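Local coordinates for protein acetyltransferase of GNAT family (Staphylococcus aureus subsp. aureus Mu50, PDB 3D8P) that probably transfers an acetyl group from acetyl-CoA to an acceptor that is not established, as members of the GNAT family do, at residues F55-N60 with V66-L71; I72-N77 with G114-T119; K82-D87 with Y128-N133. One frame throughout, in Å; residues are numbered along the deposited sequence.

In the fold
From the N terminus, contact 1 comes first and is local: 55-60 and 66-71, with five residues between them, close a short hairpin. The second strand runs straight on into contact 2, where 72-77 waits for 114-119, the loop between them holding strand 78-86 and helix 95-109. Before contact 2 closes, contact 3 opens at 82-87, to be completed by 128-133 on helix 124-132, so the two longer loops cross. Probable backbone hydrogen bonds from D87 N to V66 O and from G70 N to K82 O join contact 1 to contact 3, while L117 against Y130 links contacts 2 and 3. Together they tie the hairpin, the central strands and helix 124-132 into one GNAT fold.

Contact 1 of 3, residues F55-N60 with V66-L71; sequences FWLAIN and VGTIGL
W56 and I69 exchange two backbone hydrogen bonds, and two residues further along A58 and G67 do the same, giving the alternation expected of antiparallel strands. The straightest link in the first pair is W56 N to I69 O at 3.0 Å, bent only to 170° at the hydrogen. A58 O is gripped twice, by G67 N and by V66 N, the latter at 2.8 Å. Both donors come from the same face of its carbonyl plane, and because V66 and G67 share one partner the strand carries a classic beta bulge.

Between these pairs, weaker CA-H...O contacts fill in, among them L57 CA to G67 O at 3.4 Å.

Side chains meet on both faces of the hairpin. With CG anti to the backbone N (chi1 -152°), the F55 ring is laid across the neighbouring strand, where CD2 comes 3.6 Å from G70 CA; I69 O sits over one face of the ring, offset toward its rim, as does G70 N. The absence of a side chain on G70 makes that close approach possible. F55 also lies alongside T68, and L57 CD2 meets T68 CG2 at 3.9 Å. On the other face, I69 CG2 lies at the edge of the W56 indole, 3.9 Å from W56 CB, and A58 faces G67. The hydroxyl of T68 turns elsewhere, to K83 O.

Helix 14-28 covers the F55 and L57 face through L17, and helix 95-109 the W56 and I69 face. The result is a bulged beta hairpin within the mixed sheet of the GNAT fold.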
loop_
_atom_site.group_PDB
_atom_site.type_symbol
_atom_site.label_atom_id
_atom_site.label_comp_id
_atom_site.label_asym_id
_atom_site.label_seq_id
_atom_site.Cartn_x
_atom_site.Cartn_y
_atom_site.Cartn_z
ATOM N N PHE A 55 -3.245 -6.977 -3.923
ATOM C CA PHE A 55 -1.934 -6.936 -3.305
ATOM C C PHE A 55 -0.912 -7.340 -4.368
ATOM O O PHE A 55 -0.933 -8.468 -4.899
ATOM C CB PHE A 55 -1.844 -7.773 -2.017
ATOM C CG PHE A 55 -0.828 -7.250 -1.072
ATOM C CD1 PHE A 55 0.528 -7.333 -1.385
ATOM C CD2 PHE A 55 -1.200 -6.597 0.083
ATOM C CE1 PHE A 55 1.485 -6.827 -0.546
ATOM C CE2 PHE A 55 -0.245 -6.088 0.935
ATOM C CZ PHE A 55 1.104 -6.199 0.624
ATOM N N TRP A 56 -0.045 -6.379 -4.697
ATOM C CA TRP A 56 0.956 -6.518 -5.745
ATOM C C TRP A 56 2.356 -6.434 -5.160
ATOM O O TRP A 56 2.593 -5.742 -4.157
ATOM C CB TRP A 56 0.788 -5.421 -6.803
ATOM C CG TRP A 56 -0.583 -5.339 -7.414
ATOM C CD1 TRP A 56 -1.549 -4.400 -7.134
ATOM C CD2 TRP A 56 -1.151 -6.215 -8.400
ATOM N NE1 TRP A 56 -2.675 -4.647 -7.878
ATOM C CE2 TRP A 56 -2.462 -5.750 -8.666
ATOM C CE3 TRP A 56 -0.678 -7.339 -9.094
ATOM C CZ2 TRP A 56 -3.300 -6.366 -9.592
ATOM C CZ3 TRP A 56 -1.506 -7.956 -10.003
ATOM C CH2 TRP A 56 -2.817 -7.473 -10.237
ATOM N N LEU A 57 3.271 -7.168 -5.778
ATOM C CA LEU A 57 4.675 -7.153 -5.396
ATOM C C LEU A 57 5.508 -6.706 -6.573
ATOM O O LEU A 57 5.311 -7.174 -7.691
ATOM C CB LEU A 57 5.151 -8.554 -4.999
ATOM C CG LEU A 57 4.335 -9.266 -3.928
ATOM C CD1 LEU A 57 4.888 -10.647 -3.694
ATOM C CD2 LEU A 57 4.307 -8.441 -2.631
ATOM N N ALA A 58 6.447 -5.806 -6.313
ATOM C CA ALA A 58 7.479 -5.469 -7.278
ATOM C C ALA A 58 8.617 -6.414 -6.923
ATOM O O ALA A 58 9.029 -6.492 -5.747
ATOM C CB ALA A 58 7.902 -4.032 -7.147
ATOM N N ILE A 59 9.098 -7.155 -7.926
ATOM C CA ILE A 59 10.123 -8.141 -7.716
ATOM C C ILE A 59 11.292 -7.937 -8.687
ATOM O O ILE A 59 11.126 -7.460 -9.806
ATOM C CB ILE A 59 9.539 -9.592 -7.817
ATOM C CG1 ILE A 59 9.007 -9.883 -9.228
ATOM C CG2 ILE A 59 8.433 -9.814 -6.764
ATOM C CD1 ILE A 59 8.663 -11.369 -9.490
ATOM N N ASN A 60 12.480 -8.317 -8.248
ATOM C CA ASN A 60 13.665 -8.176 -9.074
ATOM C C ASN A 60 13.901 -9.445 -9.914
ATOM O O ASN A 60 13.030 -10.324 -9.993
ATOM C CB ASN A 60 14.863 -7.798 -8.189
ATOM C CG ASN A 60 15.265 -8.892 -7.215
ATOM O OD1 ASN A 60 14.762 -10.014 -7.261
ATOM N ND2 ASN A 60 16.213 -8.568 -6.340
ATOM N N VAL A 66 11.007 -6.234 -3.835
ATOM C CA VAL A 66 11.665 -4.937 -3.704
ATOM C C VAL A 66 10.612 -3.819 -3.486
ATOM O O VAL A 66 10.964 -2.682 -3.217
ATOM C CB VAL A 66 12.668 -4.620 -4.886
ATOM C CG1 VAL A 66 13.795 -5.657 -4.950
ATOM C CG2 VAL A 66 11.962 -4.482 -6.229
ATOM N N GLY A 67 9.323 -4.167 -3.566
ATOM C CA GLY A 67 8.260 -3.257 -3.302
ATOM C C GLY A 67 6.919 -3.949 -3.085
ATOM O O GLY A 67 6.687 -5.092 -3.541
ATOM N N THR A 68 6.022 -3.250 -2.392
ATOM C CA THR A 68 4.709 -3.790 -2.079
ATOM C C THR A 68 3.641 -2.716 -2.169
ATOM O O THR A 68 3.924 -1.515 -2.009
ATOM C CB THR A 68 4.654 -4.411 -0.624
ATOM O OG1 THR A 68 4.887 -3.392 0.344
ATOM C CG2 THR A 68 5.693 -5.547 -0.442
ATOM N N ILE A 69 2.407 -3.150 -2.403
ATOM C CA ILE A 69 1.265 -2.221 -2.371
ATOM C C ILE A 69 -0.008 -3.033 -2.222
ATOM O O ILE A 69 -0.210 -3.998 -2.928
ATOM C CB ILE A 69 1.203 -1.298 -3.640
ATOM C CG1 ILE A 69 0.415 -0.017 -3.367
ATOM C CG2 ILE A 69 0.613 -2.044 -4.848
ATOM C CD1 ILE A 69 0.425 0.952 -4.551
ATOM N N GLY A 70 -0.847 -2.630 -1.286
ATOM C CA GLY A 70 -2.136 -3.258 -1.049
ATOM C C GLY A 70 -3.294 -2.284 -1.230
ATOM O O GLY A 70 -3.125 -1.068 -1.147
ATOM N N LEU A 71 -4.471 -2.835 -1.485
ATOM C CA LEU A 71 -5.686 -2.056 -1.580
ATOM C C LEU A 71 -6.818 -2.832 -0.963
ATOM O O LEU A 71 -7.016 -4.037 -1.277
ATOM C CB LEU A 71 -6.055 -1.745 -3.042
ATOM C CG LEU A 71 -7.213 -0.749 -3.236
ATOM C CD1 LEU A 71 -6.726 0.695 -3.332
ATOM C CD2 LEU A 71 -8.060 -1.064 -4.427
#

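Contact 2 of 3, residues I72-N77 with G114-T119; sequences IRLDNN and GIYLGT. With EDO (1,2-ethanediol), chain G; EDO (1,2-ethanediol), chain F.
L74 reaches over to Y116 across the end of the GNAT sheet, just where the hairpin joining strands 65-73 and 78-86 turns. Strand 114-119 is not the neighbour of strand 65-73, since strand 78-86 runs between them, and the contact therefore spans one intervening strand. It is a small one, burying 89 Å² in all.

Its packed part is a single apolar meeting. L74 CD1 lies 4.3 Å from Y116 CD2 and approaches the ring obliquely. The leucine CG stands anti to its own carbonyl carbon (chi1 -53°), which brings the CD1 methyl to the tyrosine ring. P144, F147 and Y158 also pack on the ring, while S146 touches L74, so the pair belongs to a larger cluster. On the other face of the strand I115 lies against helix 95-109, and the backbone of Y116 bonds to S79 and L81.

The turn is looser. N77 O and G114 N are 4.1 Å apart and form no hydrogen bond; N77 pairs its backbone with D113 instead. N76 and N77 both adopt left-handed backbone conformations, taking the chain round at the surface. Here R73 NH2 donates to N77 OD1 at 2.9 Å, with the acceptor close to the guanidinium plane, and R73 NH1 is hydrogen-bonded to Q110 O, just after helix 95-109.

Farther along strand 114-119, away from L74, lie ethanediol molecules, probably from the crystallisation liquor. One touches L117 CB through its C1, and its O1 donates to G118 O at 2.8 Å.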
loop_
_atom_site.group_PDB
_atom_site.type_symbol
_atom_site.label_atom_id
_atom_site.label_comp_id
_atom_site.label_asym_id
_atom_site.label_seq_id
_atom_site.Cartn_x
_atom_site.Cartn_y
_atom_site.Cartn_z
ATOM N N ILE A 72 -7.571 -2.169 -0.082
ATOM C CA ILE A 72 -8.842 -2.739 0.373
ATOM C C ILE A 72 -10.012 -1.974 -0.232
ATOM O O ILE A 72 -9.973 -0.771 -0.442
ATOM C CB ILE A 72 -8.993 -2.877 1.928
ATOM C CG1 ILE A 72 -8.884 -1.534 2.622
ATOM C CG2 ILE A 72 -7.954 -3.877 2.484
ATOM C CD1 ILE A 72 -9.416 -1.523 4.071
ATOM N N ARG A 73 -11.071 -2.707 -0.494
ATOM C CA ARG A 73 -12.284 -2.161 -1.003
ATOM C C ARG A 73 -13.208 -1.710 0.145
ATOM O O ARG A 73 -13.450 -2.454 1.082
ATOM C CB ARG A 73 -12.949 -3.204 -1.903
ATOM C CG ARG A 73 -14.222 -2.699 -2.502
ATOM C CD ARG A 73 -14.510 -3.284 -3.847
ATOM N NE ARG A 73 -15.456 -2.406 -4.536
ATOM C CZ ARG A 73 -15.658 -2.391 -5.850
ATOM N NH1 ARG A 73 -14.966 -3.202 -6.644
ATOM N NH2 ARG A 73 -16.545 -1.544 -6.370
ATOM N N LEU A 74 -13.686 -0.467 0.076
ATOM C CA LEU A 74 -14.595 0.099 1.093
ATOM C C LEU A 74 -16.004 0.064 0.548
ATOM O O LEU A 74 -16.196 -0.405 -0.555
ATOM C CB LEU A 74 -14.227 1.548 1.385
ATOM C CG LEU A 74 -12.782 1.857 1.765
ATOM C CD1 LEU A 74 -12.689 3.359 2.048
ATOM C CD2 LEU A 74 -12.326 0.980 2.968
ATOM N N ASP A 75 -16.980 0.560 1.311
ATOM C CA ASP A 75 -18.362 0.725 0.810
ATOM C C ASP A 75 -18.405 1.896 -0.198
ATOM O O ASP A 75 -17.467 2.667 -0.298
ATOM C CB ASP A 75 -19.355 1.029 1.958
ATOM C CG ASP A 75 -20.811 0.633 1.627
ATOM O OD1 ASP A 75 -21.097 0.107 0.516
ATOM O OD2 ASP A 75 -21.696 0.812 2.496
ATOM N N ASN A 76 -19.483 1.996 -0.960
ATOM C CA ASN A 76 -19.727 3.161 -1.819
ATOM C C ASN A 76 -18.640 3.331 -2.913
ATOM O O ASN A 76 -18.266 4.454 -3.290
ATOM C CB ASN A 76 -19.864 4.422 -0.936
ATOM C CG ASN A 76 -20.274 5.693 -1.716
ATOM O OD1 ASN A 76 -21.258 5.713 -2.470
ATOM N ND2 ASN A 76 -19.534 6.777 -1.482
ATOM N N ASN A 77 -18.136 2.189 -3.371
ATOM C CA ASN A 77 -17.150 2.075 -4.431
ATOM C C ASN A 77 -15.857 2.842 -4.205
ATOM O O ASN A 77 -15.190 3.222 -5.165
ATOM C CB ASN A 77 -17.760 2.431 -5.790
ATOM C CG ASN A 77 -18.886 1.515 -6.154
ATOM O OD1 ASN A 77 -18.770 0.293 -6.021
ATOM N ND2 ASN A 77 -20.009 2.092 -6.580
ATOM N N GLY A 114 -12.247 5.930 -6.211
ATOM C CA GLY A 114 -11.240 6.690 -5.494
ATOM C C GLY A 114 -10.488 5.860 -4.514
ATOM O O GLY A 114 -10.921 4.781 -4.200
ATOM N N ILE A 115 -9.397 6.437 -4.008
ATOM C CA ILE A 115 -8.455 5.795 -3.120
ATOM C C ILE A 115 -8.122 6.721 -1.966
ATOM O O ILE A 115 -7.589 7.827 -2.171
ATOM C CB ILE A 115 -7.102 5.458 -3.867
ATOM C CG1 ILE A 115 -7.357 4.652 -5.152
ATOM C CG2 ILE A 115 -6.128 4.726 -2.925
ATOM C CD1 ILE A 115 -6.112 4.347 -5.974
ATOM N N TYR A 116 -8.459 6.264 -0.761
ATOM C CA TYR A 116 -8.114 6.933 0.470
ATOM C C TYR A 116 -6.881 6.262 1.044
ATOM O O TYR A 116 -6.611 5.113 0.753
ATOM C CB TYR A 116 -9.255 6.809 1.497
ATOM C CG TYR A 116 -10.462 7.661 1.216
ATOM C CD1 TYR A 116 -10.533 8.950 1.714
ATOM C CD2 TYR A 116 -11.549 7.182 0.490
ATOM C CE1 TYR A 116 -11.623 9.744 1.482
ATOM C CE2 TYR A 116 -12.659 7.998 0.242
ATOM C CZ TYR A 116 -12.682 9.272 0.765
ATOM O OH TYR A 116 -13.741 10.119 0.574
ATOM N N LEU A 117 -6.137 6.968 1.880
ATOM C CA LEU A 117 -5.070 6.349 2.648
ATOM C C LEU A 117 -4.803 7.164 3.895
ATOM O O LEU A 117 -5.071 8.361 3.937
ATOM C CB LEU A 117 -3.782 6.181 1.815
ATOM C CG LEU A 117 -2.943 7.385 1.398
ATOM C CD1 LEU A 117 -1.930 7.752 2.453
ATOM C CD2 LEU A 117 -2.271 7.147 0.083
ATOM N N GLY A 118 -4.299 6.483 4.916
ATOM C CA GLY A 118 -3.766 7.107 6.114
ATOM C C GLY A 118 -2.303 6.677 6.189
ATOM O O GLY A 118 -1.954 5.569 5.787
ATOM N N THR A 119 -1.448 7.546 6.704
ATOM C CA THR A 119 -0.038 7.242 6.870
ATOM C C THR A 119 0.487 8.011 8.097
ATOM O O THR A 119 -0.214 8.829 8.671
ATOM C CB THR A 119 0.743 7.515 5.552
ATOM O OG1 THR A 119 2.069 6.997 5.666
ATOM C CG2 THR A 119 0.770 9.000 5.189
HETATM C C1 EDO G . -0.942 3.858 2.935
HETATM O O1 EDO G . -0.667 3.517 4.287
HETATM C C2 EDO G . -0.174 2.966 1.982
HETATM O O2 EDO G . 0.971 2.509 2.681
HETATM C C1 EDO F . 4.250 3.613 4.149
HETATM O O1 EDO F . 3.274 2.610 3.815
HETATM C C2 EDO F . 3.990 4.899 3.387
HETATM O O2 EDO F . 2.771 5.518 3.840
#

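Contact 3 of 3, residues K82-D87 with Y128-N133; sequences KKMFVD and YFYSNN. With EDO (1,2-ethanediol), chain G; EDO (1,2-ethanediol), chain F; ACT (acetate ion), chain E.
The cleft between strands 78-86 and 114-119, consistent with the region that receives acetyl-CoA in GNAT relatives, is bordered here by M84, a selenomethionine, and by F129 and Y130 of helix 124-132. M84 swings its side chain opposite the backbone N (chi1 -171°) and, extended from there on, reaches straight for the helix and makes Met-aromatic contacts with both rings. Its selenium is 4.9 Å from the centre of the F129 ring, set obliquely to it, and the M84 CE methyl lies 3.8 Å from F129 CE2. The two side chains cross at about a right angle. Y130 passes M84 in the opposite direction, bringing CE1 4.1 Å from the selenium and its hydroxyl near M84 CB.

No direct hydrogen bond crosses the contact; small molecules, probably from the crystallisation liquor, supply the polar links. One ethanediol donates to M84 O through its O1 at 2.8 Å, and its O2 shares a hydrogen bond with Y130 OH, lying at the edge of that ring. O2 of a second ethanediol accepts a hydrogen bond from M84 N, 2.9 Å long and almost straight at 169°. An acetate accepts from V86 N. These links are consistent with backbone polar atoms that face the cleft.

N133 ND2 donates to F129 O at 2.9 Å and lies over one face of the F129 ring, offset toward its rim.

Around the contact, helix 95-109 meets M84 through L99 and both F129 and N133 through L100; L117 of strand 114-119 packs on Y130, and F85 points the other way, into helix 14-28.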
loop_
_atom_site.group_PDB
_atom_site.type_symbol
_atom_site.label_atom_id
_atom_site.label_comp_id
_atom_site.label_asym_id
_atom_site.label_seq_id
_atom_site.Cartn_x
_atom_site.Cartn_y
_atom_site.Cartn_z
ATOM N N LYS A 82 -2.962 0.391 1.254
ATOM C CA LYS A 82 -2.288 -0.186 2.393
ATOM C C LYS A 82 -0.909 -0.720 2.046
ATOM O O LYS A 82 -0.636 -1.090 0.904
ATOM C CB LYS A 82 -3.115 -1.319 2.982
ATOM C CG LYS A 82 -4.559 -0.923 3.301
ATOM C CD LYS A 82 -5.020 -1.462 4.619
ATOM C CE LYS A 82 -4.641 -0.536 5.741
ATOM N NZ LYS A 82 -5.498 0.691 5.748
ATOM N N LYS A 83 -0.028 -0.688 3.046
ATOM C CA LYS A 83 1.287 -1.346 3.002
ATOM C C LYS A 83 2.082 -1.061 1.744
ATOM O O LYS A 83 2.549 -1.995 1.085
ATOM C CB LYS A 83 1.109 -2.872 3.166
ATOM C CG LYS A 83 0.252 -3.318 4.338
ATOM C CD LYS A 83 0.805 -2.953 5.718
ATOM C CE LYS A 83 -0.177 -3.398 6.813
ATOM N NZ LYS A 83 0.095 -2.827 8.147
HETATM N N MSE A 84 2.219 0.215 1.396
HETATM C CA MSE A 84 3.080 0.604 0.294
HETATM C C MSE A 84 4.507 0.843 0.798
HETATM O O MSE A 84 4.742 1.679 1.659
HETATM C CB MSE A 84 2.574 1.822 -0.458
HETATM C CG MSE A 84 3.405 2.021 -1.726
HETATM SE SE MSE A 84 2.840 3.522 -2.747
HETATM C CE MSE A 84 3.940 3.128 -4.259
ATOM N N PHE A 85 5.435 0.061 0.272
ATOM C CA PHE A 85 6.832 0.073 0.692
ATOM C C PHE A 85 7.721 -0.205 -0.509
ATOM O O PHE A 85 7.331 -0.953 -1.394
ATOM C CB PHE A 85 7.095 -0.982 1.760
ATOM C CG PHE A 85 6.482 -0.673 3.069
ATOM C CD1 PHE A 85 7.126 0.170 3.972
ATOM C CD2 PHE A 85 5.272 -1.226 3.423
ATOM C CE1 PHE A 85 6.558 0.476 5.204
ATOM C CE2 PHE A 85 4.686 -0.900 4.654
ATOM C CZ PHE A 85 5.337 -0.053 5.533
ATOM N N VAL A 86 8.910 0.400 -0.524
ATOM C CA VAL A 86 9.881 0.225 -1.595
ATOM C C VAL A 86 11.234 0.113 -0.949
ATOM O O VAL A 86 11.574 0.881 -0.073
ATOM C CB VAL A 86 9.863 1.397 -2.611
ATOM C CG1 VAL A 86 11.017 1.264 -3.650
ATOM C CG2 VAL A 86 8.505 1.471 -3.305
ATOM N N ASP A 87 11.999 -0.880 -1.365
ATOM C CA ASP A 87 13.345 -1.076 -0.865
ATOM C C ASP A 87 14.144 0.241 -1.024
ATOM O O ASP A 87 14.050 0.904 -2.060
ATOM C CB ASP A 87 13.985 -2.230 -1.631
ATOM C CG ASP A 87 15.276 -2.692 -1.016
ATOM O OD1 ASP A 87 16.232 -1.895 -0.979
ATOM O OD2 ASP A 87 15.336 -3.864 -0.584
ATOM N N TYR A 128 5.366 13.345 0.241
ATOM C CA TYR A 128 5.682 14.022 -1.004
ATOM C C TYR A 128 5.334 13.159 -2.209
ATOM O O TYR A 128 4.860 13.679 -3.218
ATOM C CB TYR A 128 7.154 14.375 -1.060
ATOM C CG TYR A 128 7.617 15.286 0.048
ATOM C CD1 TYR A 128 6.948 16.479 0.332
ATOM C CD2 TYR A 128 8.764 14.985 0.783
ATOM C CE1 TYR A 128 7.396 17.337 1.339
ATOM C CE2 TYR A 128 9.225 15.839 1.785
ATOM C CZ TYR A 128 8.537 17.007 2.061
ATOM O OH TYR A 128 9.006 17.841 3.060
ATOM N N PHE A 129 5.574 11.850 -2.108
ATOM C CA PHE A 129 5.204 10.929 -3.185
ATOM C C PHE A 129 3.693 10.969 -3.468
ATOM O O PHE A 129 3.276 11.095 -4.616
ATOM C CB PHE A 129 5.620 9.480 -2.861
ATOM C CG PHE A 129 5.105 8.474 -3.860
ATOM C CD1 PHE A 129 5.769 8.267 -5.063
ATOM C CD2 PHE A 129 3.939 7.771 -3.613
ATOM C CE1 PHE A 129 5.287 7.359 -5.999
ATOM C CE2 PHE A 129 3.449 6.857 -4.539
ATOM C CZ PHE A 129 4.116 6.647 -5.731
ATOM N N TYR A 130 2.880 10.861 -2.424
ATOM C CA TYR A 130 1.427 10.886 -2.611
ATOM C C TYR A 130 0.982 12.231 -3.183
ATOM O O TYR A 130 0.199 12.257 -4.109
ATOM C CB TYR A 130 0.683 10.574 -1.311
ATOM C CG TYR A 130 1.034 9.231 -0.715
ATOM C CD1 TYR A 130 0.905 8.072 -1.460
ATOM C CD2 TYR A 130 1.465 9.115 0.608
ATOM C CE1 TYR A 130 1.207 6.839 -0.928
ATOM C CE2 TYR A 130 1.772 7.874 1.144
ATOM C CZ TYR A 130 1.646 6.733 0.359
ATOM O OH TYR A 130 1.940 5.476 0.862
ATOM N N SER A 131 1.517 13.334 -2.656
ATOM C CA SER A 131 1.193 14.663 -3.134
ATOM C C SER A 131 1.559 14.881 -4.595
ATOM O O SER A 131 0.927 15.678 -5.286
ATOM C CB SER A 131 1.925 15.711 -2.299
ATOM O OG SER A 131 1.446 15.724 -0.967
ATOM N N ASN A 132 2.621 14.221 -5.039
ATOM C CA ASN A 132 3.099 14.335 -6.411
ATOM C C ASN A 132 2.419 13.337 -7.353
ATOM O O ASN A 132 2.606 13.422 -8.574
ATOM C CB ASN A 132 4.615 14.130 -6.456
ATOM C CG ASN A 132 5.378 15.265 -5.806
ATOM O OD1 ASN A 132 4.920 16.401 -5.769
ATOM N ND2 ASN A 132 6.561 14.960 -5.300
ATOM N N ASN A 133 1.618 12.430 -6.786
ATOM C CA ASN A 133 0.918 11.415 -7.551
ATOM C C ASN A 133 -0.593 11.408 -7.384
ATOM O O ASN A 133 -1.201 10.353 -7.278
ATOM C CB ASN A 133 1.550 10.034 -7.292
ATOM C CG ASN A 133 2.905 9.905 -7.960
ATOM O OD1 ASN A 133 2.985 9.723 -9.172
ATOM N ND2 ASN A 133 3.974 10.048 -7.184
HETATM C C1 EDO G . -0.942 3.858 2.935
HETATM O O1 EDO G . -0.667 3.517 4.287
HETATM C C2 EDO G . -0.174 2.966 1.982
HETATM O O2 EDO G . 0.971 2.509 2.681
HETATM C C1 EDO F . 4.250 3.613 4.149
HETATM O O1 EDO F . 3.274 2.610 3.815
HETATM C C2 EDO F . 3.990 4.899 3.387
HETATM O O2 EDO F . 2.771 5.518 3.840
HETATM C C ACT E . 8.508 3.711 2.321
HETATM O O ACT E . 8.021 4.875 2.420
HETATM O OXT ACT E . 8.521 3.139 1.199
HETATM C CH3 ACT E . 9.072 3.014 3.509
#